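Local atomic coordinates of acylneuraminate lyase (Mycoplasma synoviae, PDB entry 4N4P), a protein that belongs to the dihydrodipicolinate synthetase family, whose members are built as TIM barrels, and assembles from four copies of its chain. Residues A[16-21]-A[270-275]. Numbering follows the deposited sequence.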
loop_
_atom_site.group_PDB
_atom_site.type_symbol
_atom_site.label_atom_id
_atom_site.label_comp_id
_atom_site.label_asym_id
_atom_site.label_seq_id
_atom_site.Cartn_x
_atom_site.Cartn_y
_atom_site.Cartn_z
ATOM N N THR A 16 8.258 23.326 -20.096
ATOM C CA THR A 16 7.843 23.770 -21.435
ATOM C C THR A 16 7.022 25.078 -21.365
ATOM O O THR A 16 5.915 25.070 -20.857
ATOM C CB THR A 16 7.055 22.646 -22.191
ATOM O OG1 THR A 16 7.822 21.432 -22.187
ATOM C CG2 THR A 16 6.797 23.065 -23.652
ATOM N N PRO A 17 7.567 26.207 -21.872
ATOM C CA PRO A 17 6.805 27.450 -21.784
ATOM C C PRO A 17 5.508 27.466 -22.583
ATOM O O PRO A 17 5.488 27.115 -23.763
ATOM C CB PRO A 17 7.789 28.494 -22.325
ATOM C CG PRO A 17 9.109 27.927 -21.924
ATOM C CD PRO A 17 8.940 26.479 -22.328
ATOM N N PHE A 18 4.422 27.853 -21.924
ATOM C CA PHE A 18 3.177 28.115 -22.637
ATOM C C PHE A 18 2.725 29.519 -22.319
ATOM O O PHE A 18 3.021 30.040 -21.252
ATOM C CB PHE A 18 2.062 27.161 -22.197
ATOM C CG PHE A 18 2.400 25.701 -22.329
ATOM C CD1 PHE A 18 2.527 25.101 -23.581
ATOM C CD2 PHE A 18 2.554 24.916 -21.190
ATOM C CE1 PHE A 18 2.823 23.743 -23.687
ATOM C CE2 PHE A 18 2.835 23.568 -21.284
ATOM C CZ PHE A 18 2.988 22.977 -22.534
ATOM N N THR A 19 1.993 30.130 -23.245
ATOM C CA THR A 19 1.387 31.439 -22.989
ATOM C C THR A 19 0.271 31.272 -21.982
ATOM O O THR A 19 -0.193 30.162 -21.746
ATOM C CB THR A 19 0.808 32.063 -24.292
ATOM O OG1 THR A 19 -0.272 31.263 -24.748
ATOM C CG2 THR A 19 1.890 32.107 -25.373
ATOM N N LYS A 20 -0.164 32.377 -21.380
ATOM C CA LYS A 20 -1.274 32.322 -20.431
ATOM C C LYS A 20 -2.470 31.598 -20.999
ATOM O O LYS A 20 -3.160 30.875 -20.278
ATOM C CB LYS A 20 -1.703 33.716 -19.997
ATOM C CG LYS A 20 -0.766 34.387 -19.040
ATOM C CD LYS A 20 -1.350 35.734 -18.603
ATOM C CE LYS A 20 -0.398 36.478 -17.682
ATOM N NZ LYS A 20 -0.860 36.399 -16.277
ATOM N N ASP A 21 -2.716 31.766 -22.295
ATOM C CA ASP A 21 -3.881 31.124 -22.870
ATOM C C ASP A 21 -3.599 29.739 -23.435
ATOM O O ASP A 21 -4.437 29.170 -24.124
ATOM C CB ASP A 21 -4.625 32.029 -23.866
ATOM C CG ASP A 21 -3.781 32.444 -25.049
ATOM O OD1 ASP A 21 -2.711 31.847 -25.330
ATOM O OD2 ASP A 21 -4.206 33.406 -25.727
ATOM N N TYR A 270 3.604 29.884 -18.647
ATOM C CA TYR A 270 2.704 29.275 -17.663
ATOM C C TYR A 270 2.484 27.801 -17.938
ATOM O O TYR A 270 2.841 27.285 -19.006
ATOM C CB TYR A 270 1.359 30.047 -17.616
ATOM C CG TYR A 270 1.591 31.491 -17.191
ATOM C CD1 TYR A 270 1.446 31.867 -15.862
ATOM C CD2 TYR A 270 2.054 32.451 -18.102
ATOM C CE1 TYR A 270 1.704 33.166 -15.444
ATOM C CE2 TYR A 270 2.328 33.759 -17.690
ATOM C CZ TYR A 270 2.142 34.101 -16.362
ATOM O OH TYR A 270 2.399 35.386 -15.946
ATOM N N THR A 271 1.890 27.121 -16.968
ATOM C CA THR A 271 1.459 25.745 -17.147
ATOM C C THR A 271 0.185 25.700 -17.959
ATOM O O THR A 271 -0.509 26.700 -18.069
ATOM C CB THR A 271 1.226 25.043 -15.791
ATOM O OG1 THR A 271 0.212 25.733 -15.036
ATOM C CG2 THR A 271 2.532 25.044 -14.997
ATOM N N ARG A 272 -0.082 24.547 -18.555
ATOM C CA ARG A 272 -1.356 24.263 -19.211
ATOM C C ARG A 272 -2.352 23.627 -18.263
ATOM O O ARG A 272 -1.983 22.997 -17.267
ATOM C CB ARG A 272 -1.150 23.323 -20.389
ATOM C CG ARG A 272 -0.917 24.059 -21.678
ATOM C CD ARG A 272 -0.854 23.109 -22.884
ATOM N NE ARG A 272 -0.633 23.908 -24.089
ATOM C CZ ARG A 272 -0.176 23.429 -25.250
ATOM N NH1 ARG A 272 0.109 22.147 -25.379
ATOM N NH2 ARG A 272 -0.008 24.243 -26.287
ATOM N N LYS A 273 -3.629 23.779 -18.586
ATOM C CA LYS A 273 -4.687 23.044 -17.891
ATOM C C LYS A 273 -4.454 21.543 -18.012
ATOM O O LYS A 273 -3.978 21.079 -19.044
ATOM C CB LYS A 273 -6.040 23.385 -18.509
ATOM C CG LYS A 273 -6.374 24.875 -18.472
ATOM C CD LYS A 273 -7.676 25.081 -19.269
ATOM C CE LYS A 273 -8.004 26.550 -19.426
ATOM N NZ LYS A 273 -8.446 27.104 -18.128
ATOM N N PRO A 274 -4.827 20.766 -16.972
ATOM C CA PRO A 274 -5.573 21.187 -15.785
ATOM C C PRO A 274 -4.754 21.612 -14.556
ATOM O O PRO A 274 -5.324 21.691 -13.446
ATOM C CB PRO A 274 -6.400 19.957 -15.444
ATOM C CG PRO A 274 -5.582 18.796 -15.958
ATOM C CD PRO A 274 -4.767 19.298 -17.109
ATOM N N PHE A 275 -3.458 21.910 -14.733
ATOM C CA PHE A 275 -2.663 22.440 -13.626
ATOM C C PHE A 275 -3.250 23.754 -13.129
ATOM O O PHE A 275 -3.737 24.579 -13.927
ATOM C CB PHE A 275 -1.187 22.608 -14.006
ATOM C CG PHE A 275 -0.481 21.302 -14.112
ATOM C CD1 PHE A 275 -0.167 20.572 -12.955
ATOM C CD2 PHE A 275 -0.177 20.760 -15.359
ATOM C CE1 PHE A 275 0.469 19.321 -13.053
ATOM C CE2 PHE A 275 0.449 19.499 -15.463
ATOM C CZ PHE A 275 0.768 18.790 -14.300
HETATM O O HOH W 1 -1.229 27.917 -20.434
#
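On the TIM barrel of this lyase, the loop that leaves the first barrel strand, 9-12, meets the loop joining helices 253-263 and 280-294, and Phe-18 with Arg-272 and Lys-20 with Tyr-270 carry the contact. The backbones touch through Tyr-270 N, which donates a nearly straight bond to Phe-18 O (2.7 Å, 164°); the return bond from Phe-18 N to Tyr-270 O is weak. A water donates to both Thr-19 O and Thr-271 O, bridging the loops a second time.

Arg-272 runs extended from CG to NE across one face of the Phe-18 ring. Its CG makes a CH-pi contact 3.7 Å from the ring centroid, and farther out the guanidinium lies almost flat against the ring, the planes 17° apart and Phe-18 CE1 3.4 Å from Arg-272 CZ. Thr-16 O sits over the opposite face, offset toward the rim. Lys-20 lies alongside Tyr-270, its CG over the phenol face, 3.8 Å from the centroid; a bend at chi4 (-104°) sets NZ 3.4 Å from Tyr-270 OH, a weak bond.

The guanidinium lying over the ring can still bond through its N-H groups, with NH1 reaching Asp-61 and Leu-56 O and NE reaching Gly-22 O, while Lys-20 NZ pairs with Asp-280. Both cations thus combine aliphatic packing on an aromatic face with an acidic partner beyond the two loops, which probably balances their charge.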